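Local atomic coordinates of sulfide-quinone reductase (Aquifex aeolicus, PDB entry 3HYW), a protein that oxidises hydrogen sulfide and passes the electrons through FAD to a membrane quinone, building up polysulfur that is released typically as cyclooctasulfur. Residues 135-138 with 139-142; 207-210 with 211-215; 225-228 with 229-232; 328-332 with 333-337; 387-390 with 391-395. All blocks are in the same frame, centred on the assembly; numbering follows the deposited sequence.

Contact 1. Residues 135-138 with 139-142; sequences KLQE and LYAN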
loop_
_atom_site.group_PDB
_atom_site.type_symbol
_atom_site.label_atom_id
_atom_site.label_comp_id
_atom_site.label_asym_id
_atom_site.label_seq_id
_atom_site.Cartn_x
_atom_site.Cartn_y
_atom_site.Cartn_z
ATOM N N LYS A 135 15.861 16.711 28.370
ATOM C CA LYS A 135 14.764 17.477 27.769
ATOM C C LYS A 135 13.485 16.659 27.642
ATOM O O LYS A 135 12.391 17.220 27.637
ATOM C CB LYS A 135 15.174 18.063 26.417
ATOM C CG LYS A 135 16.046 19.310 26.541
ATOM C CD LYS A 135 16.423 19.898 25.185
ATOM C CE LYS A 135 15.323 20.789 24.587
ATOM N NZ LYS A 135 15.810 21.548 23.388
ATOM N N LEU A 136 13.627 15.336 27.545
ATOM C CA LEU A 136 12.474 14.433 27.500
ATOM C C LEU A 136 11.662 14.458 28.795
ATOM O O LEU A 136 10.426 14.415 28.761
ATOM C CB LEU A 136 12.908 13.002 27.173
ATOM C CG LEU A 136 13.112 12.661 25.693
ATOM C CD1 LEU A 136 13.718 11.280 25.542
ATOM C CD2 LEU A 136 11.803 12.750 24.930
ATOM N N GLN A 137 12.359 14.526 29.928
ATOM C CA GLN A 137 11.712 14.613 31.241
ATOM C C GLN A 137 10.726 15.782 31.294
ATOM O O GLN A 137 9.634 15.659 31.856
ATOM C CB GLN A 137 12.758 14.721 32.361
ATOM C CG GLN A 137 13.567 13.439 32.611
ATOM C CD GLN A 137 12.719 12.281 33.145
ATOM O OE1 GLN A 137 12.661 11.209 32.540
ATOM N NE2 GLN A 137 12.052 12.500 34.278
ATOM N N GLU A 138 11.119 16.897 30.678
ATOM C CA GLU A 138 10.297 18.107 30.562
ATOM C C GLU A 138 9.049 17.896 29.686
ATOM O O GLU A 138 8.006 18.508 29.920
ATOM C CB GLU A 138 11.160 19.250 30.012
ATOM C CG GLU A 138 10.489 20.625 29.962
ATOM C CD GLU A 138 11.322 21.679 29.224
ATOM O OE1 GLU A 138 12.523 21.429 28.951
ATOM O OE2 GLU A 138 10.770 22.765 28.922
ATOM N N LEU A 139 9.164 17.038 28.676
ATOM C CA LEU A 139 8.029 16.701 27.819
ATOM C C LEU A 139 6.975 15.861 28.548
ATOM O O LEU A 139 5.775 16.085 28.380
ATOM C CB LEU A 139 8.495 15.984 26.549
ATOM C CG LEU A 139 7.404 15.399 25.645
ATOM C CD1 LEU A 139 6.663 16.503 24.873
ATOM C CD2 LEU A 139 7.993 14.361 24.707
ATOM N N TYR A 140 7.425 14.899 29.351
ATOM C CA TYR A 140 6.516 14.047 30.123
ATOM C C TYR A 140 5.751 14.862 31.169
ATOM O O TYR A 140 4.569 14.611 31.419
ATOM C CB TYR A 140 7.271 12.902 30.815
ATOM C CG TYR A 140 8.212 12.094 29.938
ATOM C CD1 TYR A 140 9.486 11.750 30.394
ATOM C CD2 TYR A 140 7.829 11.662 28.663
ATOM C CE1 TYR A 140 10.360 10.997 29.607
ATOM C CE2 TYR A 140 8.702 10.913 27.861
ATOM C CZ TYR A 140 9.962 10.588 28.342
ATOM O OH TYR A 140 10.827 9.847 27.568
ATOM N N ALA A 141 6.443 15.831 31.771
ATOM C CA ALA A 141 5.863 16.736 32.758
ATOM C C ALA A 141 4.830 17.667 32.120
ATOM O O ALA A 141 3.746 17.870 32.666
ATOM C CB ALA A 141 6.964 17.543 33.437
ATOM N N ASN A 142 5.180 18.221 30.960
ATOM C CA ASN A 142 4.301 19.126 30.230
ATOM C C ASN A 142 4.131 18.685 28.780
ATOM O O ASN A 142 4.832 19.180 27.891
ATOM C CB ASN A 142 4.821 20.562 30.323
ATOM C CG ASN A 142 4.750 21.112 31.737
ATOM O OD1 ASN A 142 3.662 21.346 32.271
ATOM N ND2 ASN A 142 5.911 21.313 32.353
#
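L136 and Y140 meet one turn apart in the last turns of helix 126-141, and the backbone bonds between them are those of an alpha-helix running out. Y140 N donates to L136 O at 3.1 Å, A141 N to Q137 O, and N142 N to E138 O at 3.0 Å. N142 is the first residue to leave helical angles, and L139 N is weakly shared, i to i+4 with K135 O and i to i+3 with L136 O.

Apolar packing comes next. L136 and L139 lie side by side and point the same way, their CD2 methyls 4.1 Å apart; both also press on F247 of strand 247-255. L136 CB rests 4.0 Å from Y140 CZ, while L136 and Y140 together reach M50 of helix 45-50.

With CG anti to its own carbonyl carbon (chi1 -50°), the Y140 ring is laid back along the preceding turn, which brings L136 O over one face, 3.2 Å above the plane and toward the rim. R174 makes a cation-pi contact with the same ring. At the ring's edge and in its plane sits Q137 OE1, 3.7 Å from Y140 CE1, its amide plane 78° from that of the ring.

Contact 2. Residues 207-210 with 211-215; sequences EDLF and AERNI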
loop_
_atom_site.group_PDB
_atom_site.type_symbol
_atom_site.label_atom_id
_atom_site.label_comp_id
_atom_site.label_asym_id
_atom_site.label_seq_id
_atom_site.Cartn_x
_atom_site.Cartn_y
_atom_site.Cartn_z
ATOM N N GLU A 207 5.248 2.840 6.830
ATOM C CA GLU A 207 3.968 3.537 6.671
ATOM C C GLU A 207 2.875 2.896 7.524
ATOM O O GLU A 207 2.171 3.594 8.256
ATOM C CB GLU A 207 3.529 3.560 5.207
ATOM C CG GLU A 207 4.148 4.665 4.375
ATOM C CD GLU A 207 3.753 4.587 2.909
ATOM O OE1 GLU A 207 3.067 3.618 2.513
ATOM O OE2 GLU A 207 4.132 5.496 2.146
ATOM N N ASP A 208 2.743 1.570 7.434
ATOM C CA ASP A 208 1.720 0.839 8.194
ATOM C C ASP A 208 1.973 0.947 9.687
ATOM O O ASP A 208 1.040 1.042 10.480
ATOM C CB ASP A 208 1.685 -0.643 7.803
ATOM C CG ASP A 208 1.022 -0.886 6.470
ATOM O OD1 ASP A 208 0.659 0.093 5.779
ATOM O OD2 ASP A 208 0.857 -2.072 6.115
ATOM N N LEU A 209 3.249 0.933 10.050
ATOM C CA LEU A 209 3.692 1.024 11.432
ATOM C C LEU A 209 3.398 2.394 12.042
ATOM O O LEU A 209 2.937 2.480 13.177
ATOM C CB LEU A 209 5.190 0.726 11.494
ATOM C CG LEU A 209 5.898 0.633 12.840
ATOM C CD1 LEU A 209 5.511 -0.654 13.563
ATOM C CD2 LEU A 209 7.391 0.687 12.604
ATOM N N PHE A 210 3.691 3.458 11.298
ATOM C CA PHE A 210 3.376 4.823 11.734
ATOM C C PHE A 210 1.862 5.008 11.857
ATOM O O PHE A 210 1.386 5.623 12.811
ATOM C CB PHE A 210 3.982 5.864 10.778
ATOM C CG PHE A 210 5.421 6.228 11.088
ATOM C CD1 PHE A 210 6.198 5.445 11.946
ATOM C CD2 PHE A 210 6.004 7.352 10.505
ATOM C CE1 PHE A 210 7.515 5.776 12.224
ATOM C CE2 PHE A 210 7.335 7.685 10.775
ATOM C CZ PHE A 210 8.087 6.898 11.638
ATOM N N ALA A 211 1.117 4.451 10.901
ATOM C CA ALA A 211 -0.348 4.481 10.932
ATOM C C ALA A 211 -0.917 3.731 12.138
ATOM O O ALA A 211 -1.805 4.241 12.820
ATOM C CB ALA A 211 -0.929 3.929 9.633
ATOM N N GLU A 212 -0.404 2.527 12.400
ATOM C CA GLU A 212 -0.866 1.716 13.539
ATOM C C GLU A 212 -0.594 2.386 14.886
ATOM O O GLU A 212 -1.317 2.157 15.847
ATOM C CB GLU A 212 -0.233 0.318 13.511
ATOM C CG GLU A 212 -0.876 -0.645 12.505
ATOM C CD GLU A 212 0.135 -1.547 11.793
ATOM O OE1 GLU A 212 1.265 -1.735 12.310
ATOM O OE2 GLU A 212 -0.201 -2.066 10.701
ATOM N N ARG A 213 0.440 3.218 14.946
ATOM C CA ARG A 213 0.839 3.864 16.197
ATOM C C ARG A 213 0.568 5.366 16.216
ATOM O O ARG A 213 1.050 6.076 17.100
ATOM C CB ARG A 213 2.314 3.592 16.481
ATOM C CG ARG A 213 2.602 2.171 16.911
ATOM C CD ARG A 213 3.973 1.750 16.407
ATOM N NE ARG A 213 4.396 0.427 16.866
ATOM C CZ ARG A 213 3.810 -0.729 16.552
ATOM N NH1 ARG A 213 2.719 -0.765 15.781
ATOM N NH2 ARG A 213 4.317 -1.864 17.024
ATOM N N ASN A 214 -0.199 5.832 15.235
ATOM C CA ASN A 214 -0.615 7.233 15.138
ATOM C C ASN A 214 0.566 8.215 15.114
ATOM O O ASN A 214 0.609 9.187 15.872
ATOM C CB ASN A 214 -1.621 7.570 16.247
ATOM C CG ASN A 214 -2.465 8.783 15.927
ATOM O OD1 ASN A 214 -2.786 9.055 14.769
ATOM N ND2 ASN A 214 -2.835 9.515 16.954
ATOM N N ILE A 215 1.529 7.942 14.242
ATOM C CA ILE A 215 2.630 8.864 14.008
ATOM C C ILE A 215 2.408 9.508 12.660
ATOM O O ILE A 215 2.505 8.846 11.626
ATOM C CB ILE A 215 4.012 8.153 13.998
ATOM C CG1 ILE A 215 4.181 7.231 15.215
ATOM C CG2 ILE A 215 5.151 9.180 13.849
ATOM C CD1 ILE A 215 4.264 7.943 16.542
#
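A Schellman motif ends helix 202-212, with N214 at positive phi as its C-prime residue. Its main bond is short and almost straight: I215 N donates to F210 O at 2.7 Å, with 178° at the hydrogen. The companion bond, N214 N to A211 O, is weak. Upstream, A211 N to E207 O and E212 N to D208 O (2.8 Å) are ordinary helical bonds, and R213 N gives only weak ones to L209 O and F210 O.

The reversal also brings an apolar pair together. I215 swings back over the F210 ring and sets CG2 above its centre, 4.0 Å from the centroid and 12° off the normal, a CH-pi contact; F210 CG lies 3.8 Å from I215 CB. On another side of the helix, L209 CD1 sits over the middle of the R213 guanidinium, 3.4 Å from CZ. R213 is bent at chi2 (147°), and its chain folds back along L209 O.

L165 of helix 158-173 packs on L209, F210 and R213, and F210 meets F184 of strand 182-185 edge-to-face. D208 forms a salt bridge with R204 of the second subunit, so this helix end, which leads into strand 216-218 of the beta-alpha-beta unit, also faces the trimer interface.

Contact 3. Residues 225-228 with 229-232; sequences AIEP and DKVI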
loop_
_atom_site.group_PDB
_atom_site.type_symbol
_atom_site.label_atom_id
_atom_site.label_comp_id
_atom_site.label_asym_id
_atom_site.label_seq_id
_atom_site.Cartn_x
_atom_site.Cartn_y
_atom_site.Cartn_z
ATOM N N ALA A 225 14.320 25.276 9.535
ATOM C CA ALA A 225 14.467 25.920 10.827
ATOM C C ALA A 225 13.751 25.162 11.921
ATOM O O ALA A 225 12.659 24.618 11.717
ATOM C CB ALA A 225 13.955 27.378 10.774
ATOM N N ILE A 226 14.386 25.135 13.086
ATOM C CA ILE A 226 13.765 24.647 14.298
ATOM C C ILE A 226 13.799 25.788 15.305
ATOM O O ILE A 226 14.868 26.251 15.710
ATOM C CB ILE A 226 14.467 23.385 14.848
ATOM C CG1 ILE A 226 14.393 22.255 13.812
ATOM C CG2 ILE A 226 13.825 22.945 16.155
ATOM C CD1 ILE A 226 15.561 21.317 13.837
ATOM N N GLU A 227 12.612 26.254 15.666
ATOM C CA GLU A 227 12.453 27.298 16.661
ATOM C C GLU A 227 12.008 26.629 17.962
ATOM O O GLU A 227 11.688 25.436 17.957
ATOM C CB GLU A 227 11.441 28.341 16.167
ATOM C CG GLU A 227 11.918 29.109 14.924
ATOM C CD GLU A 227 10.943 30.176 14.446
ATOM O OE1 GLU A 227 10.037 30.572 15.213
ATOM O OE2 GLU A 227 11.093 30.634 13.293
ATOM N N PRO A 228 12.027 27.365 19.092
ATOM C CA PRO A 228 11.559 26.745 20.337
ATOM C C PRO A 228 10.086 26.332 20.258
ATOM O O PRO A 228 9.634 25.479 21.027
ATOM C CB PRO A 228 11.739 27.864 21.372
ATOM C CG PRO A 228 12.773 28.772 20.778
ATOM C CD PRO A 228 12.504 28.743 19.310
ATOM N N ASP A 229 9.388 26.913 19.286
ATOM C CA ASP A 229 7.936 26.908 19.174
ATOM C C ASP A 229 7.442 25.963 18.074
ATOM O O ASP A 229 6.303 25.478 18.119
ATOM C CB ASP A 229 7.488 28.349 18.843
ATOM C CG ASP A 229 5.987 28.567 18.993
ATOM O OD1 ASP A 229 5.249 27.593 19.271
ATOM O OD2 ASP A 229 5.540 29.731 18.837
ATOM N N LYS A 230 8.294 25.717 17.080
ATOM C CA LYS A 230 7.850 25.120 15.822
ATOM C C LYS A 230 8.995 24.663 14.921
ATOM O O LYS A 230 10.148 25.054 15.104
ATOM C CB LYS A 230 6.958 26.117 15.051
ATOM C CG LYS A 230 7.549 27.510 14.894
ATOM C CD LYS A 230 6.493 28.505 14.440
ATOM C CE LYS A 230 6.913 29.934 14.711
ATOM N NZ LYS A 230 5.994 30.909 14.057
ATOM N N VAL A 231 8.652 23.825 13.949
ATOM C CA VAL A 231 9.571 23.441 12.888
ATOM C C VAL A 231 9.059 24.053 11.590
ATOM O O VAL A 231 7.853 24.020 11.304
ATOM C CB VAL A 231 9.725 21.899 12.775
ATOM C CG1 VAL A 231 10.568 21.504 11.556
ATOM C CG2 VAL A 231 10.359 21.346 14.044
ATOM N N ILE A 232 9.981 24.653 10.843
ATOM C CA ILE A 232 9.681 25.228 9.538
ATOM C C ILE A 232 10.350 24.381 8.449
ATOM O O ILE A 232 11.560 24.129 8.491
ATOM C CB ILE A 232 10.141 26.702 9.438
ATOM C CG1 ILE A 232 9.533 27.529 10.583
ATOM C CG2 ILE A 232 9.778 27.290 8.070
ATOM C CD1 ILE A 232 10.117 28.924 10.724
#
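E227 and K230 flank the turn of a beta hairpin, strands 222-226 and 230-234, and their long side chains run side by side. A225 and I232 form a hydrogen-bonded antiparallel pair, with I232 N to A225 O at 2.8 Å and A225 N to I232 O at 3.2 Å. Nearer the turn, E227 and K230 share one bond, E227 N to K230 O at 2.8 Å, the donor lying nearly in line with that carbonyl, and P228 and D229 carry the chain around.

E227 can be followed outward. CB lies 3.7 Å from K230 O, beside the bond made by its own backbone N. Beyond CG the chain is extended (chi2 -178°), which carries CD to about equal distance from K230 CE and I232 CD1. The two carboxylate oxygens then part: OE1 meets K230 CE at 3.2 Å, whereas OE2 turns the other way. K230 NZ is 4.2 Å from E227 OE1, beyond a salt bridge; its ion pair is with E242 on the third strand of this small sheet.

The residues between these face the other way. I226 and V231, a non-hydrogen-bonded pair, lie side by side against T248 and F250 of strand 247-255, joining the hairpin to the larger mixed sheet. On the face of A225 and I232, the methyl tip of I232, CD1, ends 3.2 Å from E227 OE2.

Contact 4. Residues 328-332 with 333-337; sequences IVNDI and RNNPD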
loop_
_atom_site.group_PDB
_atom_site.type_symbol
_atom_site.label_atom_id
_atom_site.label_comp_id
_atom_site.label_asym_id
_atom_site.label_seq_id
_atom_site.Cartn_x
_atom_site.Cartn_y
_atom_site.Cartn_z
ATOM N N ILE A 328 46.451 -3.863 4.235
ATOM C CA ILE A 328 47.675 -3.374 4.886
ATOM C C ILE A 328 48.691 -4.495 5.116
ATOM O O ILE A 328 49.882 -4.358 4.794
ATOM C CB ILE A 328 47.351 -2.653 6.228
ATOM C CG1 ILE A 328 46.684 -1.302 5.951
ATOM C CG2 ILE A 328 48.626 -2.446 7.062
ATOM C CD1 ILE A 328 46.086 -0.621 7.185
ATOM N N VAL A 329 48.207 -5.599 5.673
ATOM C CA VAL A 329 49.024 -6.770 5.957
ATOM C C VAL A 329 49.639 -7.337 4.668
ATOM O O VAL A 329 50.836 -7.632 4.625
ATOM C CB VAL A 329 48.190 -7.826 6.740
ATOM C CG1 VAL A 329 48.804 -9.207 6.658
ATOM C CG2 VAL A 329 48.033 -7.385 8.190
ATOM N N ASN A 330 48.826 -7.450 3.618
ATOM C CA ASN A 330 49.291 -7.948 2.328
ATOM C C ASN A 330 50.297 -7.030 1.640
ATOM O O ASN A 330 51.182 -7.503 0.924
ATOM C CB ASN A 330 48.116 -8.236 1.398
ATOM C CG ASN A 330 47.400 -9.516 1.755
ATOM O OD1 ASN A 330 47.771 -10.202 2.710
ATOM N ND2 ASN A 330 46.367 -9.849 0.990
ATOM N N ASP A 331 50.167 -5.722 1.855
ATOM C CA ASP A 331 51.170 -4.793 1.343
ATOM C C ASP A 331 52.513 -5.027 2.033
ATOM O O ASP A 331 53.546 -5.141 1.362
ATOM C CB ASP A 331 50.735 -3.337 1.493
ATOM C CG ASP A 331 51.669 -2.386 0.773
ATOM O OD1 ASP A 331 51.608 -2.324 -0.474
ATOM O OD2 ASP A 331 52.481 -1.718 1.449
ATOM N N ILE A 332 52.485 -5.119 3.366
ATOM C CA ILE A 332 53.679 -5.399 4.176
ATOM C C ILE A 332 54.384 -6.683 3.721
ATOM O O ILE A 332 55.615 -6.726 3.617
ATOM C CB ILE A 332 53.330 -5.505 5.693
ATOM C CG1 ILE A 332 52.866 -4.151 6.235
ATOM C CG2 ILE A 332 54.535 -6.054 6.513
ATOM C CD1 ILE A 332 52.306 -4.188 7.647
ATOM N N ARG A 333 53.592 -7.716 3.444
ATOM C CA ARG A 333 54.117 -9.039 3.114
ATOM C C ARG A 333 54.377 -9.251 1.618
ATOM O O ARG A 333 54.704 -10.360 1.202
ATOM C CB ARG A 333 53.173 -10.121 3.652
ATOM C CG ARG A 333 53.184 -10.244 5.170
ATOM C CD ARG A 333 52.126 -11.202 5.657
ATOM N NE ARG A 333 52.194 -11.382 7.106
ATOM C CZ ARG A 333 51.204 -11.862 7.855
ATOM N NH1 ARG A 333 50.048 -12.217 7.301
ATOM N NH2 ARG A 333 51.370 -11.980 9.164
ATOM N N ASN A 334 54.248 -8.186 0.825
ATOM C CA ASN A 334 54.354 -8.253 -0.642
ATOM C C ASN A 334 53.420 -9.303 -1.249
ATOM O O ASN A 334 53.806 -10.078 -2.131
ATOM C CB ASN A 334 55.814 -8.438 -1.108
ATOM C CG ASN A 334 56.011 -8.106 -2.590
ATOM O OD1 ASN A 334 55.235 -7.353 -3.190
ATOM N ND2 ASN A 334 57.068 -8.665 -3.183
ATOM N N ASN A 335 52.189 -9.322 -0.746
ATOM C CA ASN A 335 51.114 -10.123 -1.304
ATOM C C ASN A 335 50.222 -9.196 -2.136
ATOM O O ASN A 335 49.623 -8.277 -1.590
ATOM C CB ASN A 335 50.320 -10.777 -0.167
ATOM C CG ASN A 335 49.297 -11.791 -0.657
ATOM O OD1 ASN A 335 48.765 -11.688 -1.765
ATOM N ND2 ASN A 335 49.001 -12.773 0.188
ATOM N N PRO A 336 50.135 -9.429 -3.462
ATOM C CA PRO A 336 49.371 -8.555 -4.362
ATOM C C PRO A 336 47.842 -8.698 -4.276
ATOM O O PRO A 336 47.127 -7.949 -4.950
ATOM C CB PRO A 336 49.865 -8.972 -5.752
ATOM C CG PRO A 336 50.237 -10.384 -5.599
ATOM C CD PRO A 336 50.771 -10.537 -4.196
ATOM N N ASP A 337 47.353 -9.654 -3.481
ATOM C CA ASP A 337 45.914 -9.806 -3.251
ATOM C C ASP A 337 45.361 -8.583 -2.525
ATOM O O ASP A 337 45.922 -8.147 -1.517
ATOM C CB ASP A 337 45.611 -11.063 -2.426
ATOM C CG ASP A 337 45.529 -12.323 -3.269
ATOM O OD1 ASP A 337 45.611 -12.231 -4.513
ATOM O OD2 ASP A 337 45.368 -13.415 -2.681
#
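Two torsions bring N330 and N335 together: N330 holds CG anti to its carbonyl carbon (chi1 -76°), and N335 holds CG anti to its backbone N (chi1 -172°). Their amides consequently lie alongside, stacked with planes 14° apart, N330 CG 3.8 Å from N335 CG. The contact is between flat groups, and each amide has its bond to another residue. N330 ND2 donates to D337 O at 3.1 Å; D337 O lies close to the plane of the N330 amide, while the donor stands above the plane of the D337 carbonyl. N335 OD1 accepts from D337 N at 3.0 Å, an Asx turn. The buried N330 side chain therefore ties the helix end to the loop that follows.

The backbone here is a Schellman motif, with N334 at positive phi as C-prime. N335 N reaches N330 O at 2.7 Å, in the plane of that carbonyl, and N334 N bonds D331 O. Before it comes the last regular helical bond, R333 N to V329 O at 3.0 Å.

R333 runs extended back beside V329, whose CG1 lies over one face of the guanidinium, 3.3 Å from NH1; NH2 makes a weak bond to L24 O.

Around this end of helix 314-332, V329 packs on L21 and L24 of helix 12-24. I328 and I332 lie on Y100 of strand 100-103, whose hydroxyl also bonds D331, and the loop runs on to strand 339-341.

Contact 5. Residues 387-390 with 391-395; sequences KYFL and WKVRN. With SO4 (sulfate ion), chain M.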
loop_
_atom_site.group_PDB
_atom_site.type_symbol
_atom_site.label_atom_id
_atom_site.label_comp_id
_atom_site.label_asym_id
_atom_site.label_seq_id
_atom_site.Cartn_x
_atom_site.Cartn_y
_atom_site.Cartn_z
ATOM N N LYS A 387 25.328 -6.488 23.949
ATOM C CA LYS A 387 26.168 -7.188 24.932
ATOM C C LYS A 387 27.353 -7.878 24.257
ATOM O O LYS A 387 28.492 -7.796 24.730
ATOM C CB LYS A 387 25.338 -8.202 25.737
ATOM C CG LYS A 387 24.105 -7.604 26.430
ATOM C CD LYS A 387 24.513 -6.540 27.446
ATOM C CE LYS A 387 23.311 -5.803 28.021
ATOM N NZ LYS A 387 23.760 -4.763 29.003
ATOM N N TYR A 388 27.072 -8.533 23.134
ATOM C CA TYR A 388 28.084 -9.242 22.342
ATOM C C TYR A 388 29.170 -8.322 21.775
ATOM O O TYR A 388 30.353 -8.635 21.885
ATOM C CB TYR A 388 27.420 -10.061 21.222
ATOM C CG TYR A 388 28.387 -10.697 20.231
ATOM C CD1 TYR A 388 29.297 -11.673 20.640
ATOM C CD2 TYR A 388 28.373 -10.331 18.882
ATOM C CE1 TYR A 388 30.183 -12.262 19.732
ATOM C CE2 TYR A 388 29.251 -10.924 17.960
ATOM C CZ TYR A 388 30.151 -11.885 18.396
ATOM O OH TYR A 388 31.028 -12.476 17.503
ATOM N N PHE A 389 28.784 -7.197 21.179
ATOM C CA PHE A 389 29.777 -6.289 20.621
ATOM C C PHE A 389 30.679 -5.675 21.693
ATOM O O PHE A 389 31.894 -5.603 21.509
ATOM C CB PHE A 389 29.154 -5.184 19.753
ATOM C CG PHE A 389 30.136 -4.560 18.796
ATOM C CD1 PHE A 389 30.872 -3.429 19.158
ATOM C CD2 PHE A 389 30.360 -5.130 17.547
ATOM C CE1 PHE A 389 31.796 -2.868 18.279
ATOM C CE2 PHE A 389 31.288 -4.581 16.665
ATOM C CZ PHE A 389 32.011 -3.444 17.031
ATOM N N LEU A 390 30.086 -5.227 22.798
ATOM C CA LEU A 390 30.871 -4.662 23.905
ATOM C C LEU A 390 31.854 -5.679 24.456
ATOM O O LEU A 390 32.994 -5.337 24.796
ATOM C CB LEU A 390 29.974 -4.159 25.042
ATOM C CG LEU A 390 29.503 -2.692 25.151
ATOM C CD1 LEU A 390 30.349 -1.674 24.382
ATOM C CD2 LEU A 390 28.020 -2.520 24.856
ATOM N N TRP A 391 31.415 -6.931 24.548
ATOM C CA TRP A 391 32.311 -8.017 24.941
ATOM C C TRP A 391 33.521 -8.097 23.992
ATOM O O TRP A 391 34.666 -8.210 24.440
ATOM C CB TRP A 391 31.565 -9.359 24.991
ATOM C CG TRP A 391 32.447 -10.466 25.427
ATOM C CD1 TRP A 391 32.697 -10.863 26.713
ATOM C CD2 TRP A 391 33.237 -11.309 24.586
ATOM N NE1 TRP A 391 33.593 -11.907 26.717
ATOM C CE2 TRP A 391 33.937 -12.200 25.425
ATOM C CE3 TRP A 391 33.419 -11.401 23.199
ATOM C CZ2 TRP A 391 34.806 -13.173 24.924
ATOM C CZ3 TRP A 391 34.280 -12.370 22.706
ATOM C CH2 TRP A 391 34.960 -13.239 23.562
ATOM N N LYS A 392 33.254 -8.030 22.688
ATOM C CA LYS A 392 34.299 -8.106 21.660
ATOM C C LYS A 392 35.329 -6.985 21.786
ATOM O O LYS A 392 36.525 -7.225 21.634
ATOM C CB LYS A 392 33.679 -8.085 20.258
ATOM C CG LYS A 392 33.024 -9.390 19.852
ATOM C CD LYS A 392 32.879 -9.480 18.346
ATOM C CE LYS A 392 31.847 -8.503 17.817
ATOM N NZ LYS A 392 31.895 -8.483 16.347
ATOM N N VAL A 393 34.858 -5.774 22.080
ATOM C CA VAL A 393 35.746 -4.638 22.355
ATOM C C VAL A 393 36.657 -4.945 23.547
ATOM O O VAL A 393 37.873 -4.734 23.488
ATOM C CB VAL A 393 34.940 -3.314 22.579
ATOM C CG1 VAL A 393 35.866 -2.156 22.962
ATOM C CG2 VAL A 393 34.136 -2.958 21.336
ATOM N N ARG A 394 36.067 -5.488 24.604
ATOM C CA ARG A 394 36.789 -5.791 25.834
ATOM C C ARG A 394 37.720 -6.996 25.730
ATOM O O ARG A 394 38.625 -7.152 26.541
ATOM C CB ARG A 394 35.807 -5.969 26.996
ATOM C CG ARG A 394 35.097 -4.676 27.394
ATOM C CD ARG A 394 34.411 -4.806 28.749
ATOM N NE ARG A 394 33.393 -5.854 28.728
ATOM C CZ ARG A 394 32.093 -5.648 28.522
ATOM N NH1 ARG A 394 31.622 -4.418 28.352
ATOM N NH2 ARG A 394 31.261 -6.683 28.510
ATOM N N ASN A 395 37.509 -7.833 24.720
ATOM C CA ASN A 395 38.263 -9.072 24.611
ATOM C C ASN A 395 39.204 -9.183 23.407
ATOM O O ASN A 395 39.839 -10.218 23.209
ATOM C CB ASN A 395 37.337 -10.279 24.766
ATOM C CG ASN A 395 36.803 -10.410 26.187
ATOM O OD1 ASN A 395 35.856 -9.724 26.573
ATOM N ND2 ASN A 395 37.435 -11.264 26.979
HETATM S S SO4 M . 34.170 -8.890 29.902
HETATM O O1 SO4 M . 34.903 -7.755 30.449
HETATM O O2 SO4 M . 33.366 -8.455 28.767
HETATM O O3 SO4 M . 35.103 -9.924 29.472
HETATM O O4 SO4 M . 33.278 -9.423 30.918
HETATM O O HOH W 1 28.921 -6.888 27.170
#
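Sulfate O2 is gripped by two nitrogens of R394, NE at 2.6 Å and NH2 at 2.8 Å, and lies at the edge of the guanidinium, in its plane. NE also reaches O1 weakly. The ion probably comes from the crystallisation liquor. A bend at chi3 (-61°) turns the R394 group back over its own helix, where L390 O stands over the centre of one face, and NH2 donates on to a water that in turn gives a 2.6 Å bond to K387 O. W391 CD1 lies 3.2 Å from the same sulfate oxygen.

All this rides on the later turns of helix 376-395, whose regular i to i+4 bonds include W391 N to K387 O and V393 N to F389 O, 3.0 Å. Its Y388 side borders the bound decylubiquinone. There K392 CG sits over one face of the Y388 ring, 4.2 Å from the centroid, a CH-pi contact. The K392 chain then bends at chi3 and passes between rings, CE being 3.6 Å from Y388 CE2 and close to F389 CD2. Its NZ is held by I398 O and by E403, a quinone-pocket residue that also bonds Y388 OH. Toward F389, V393 CG2 packs 3.9 Å from F389 CE1, and L390 and V393 lie against F39 and V60.

How the contacts relate
All five are local and partly buried: contact 5 within a helix, contacts 1, 2 and 4 at helix C-termini, contact 3 at a hairpin turn. Contacts 1 to 4 lie 26 to 29 Å from the chain's centre, contact 5 at 18 Å, and it alone borders the quinone. Contacts 2 and 4 share a Schellman ending with a methyl over an arginine, yet their centres are about 51 Å apart; contact 2 adds CH-pi packing at a subunit interface, contact 4 stacked amides. Contacts 1 and 3 both pack on strand 247-255 and bury apolar residues, L136 and L139, I226 and V231, whereas contact 4 buries an asparagine amide and contact 5 a lysine held by E403.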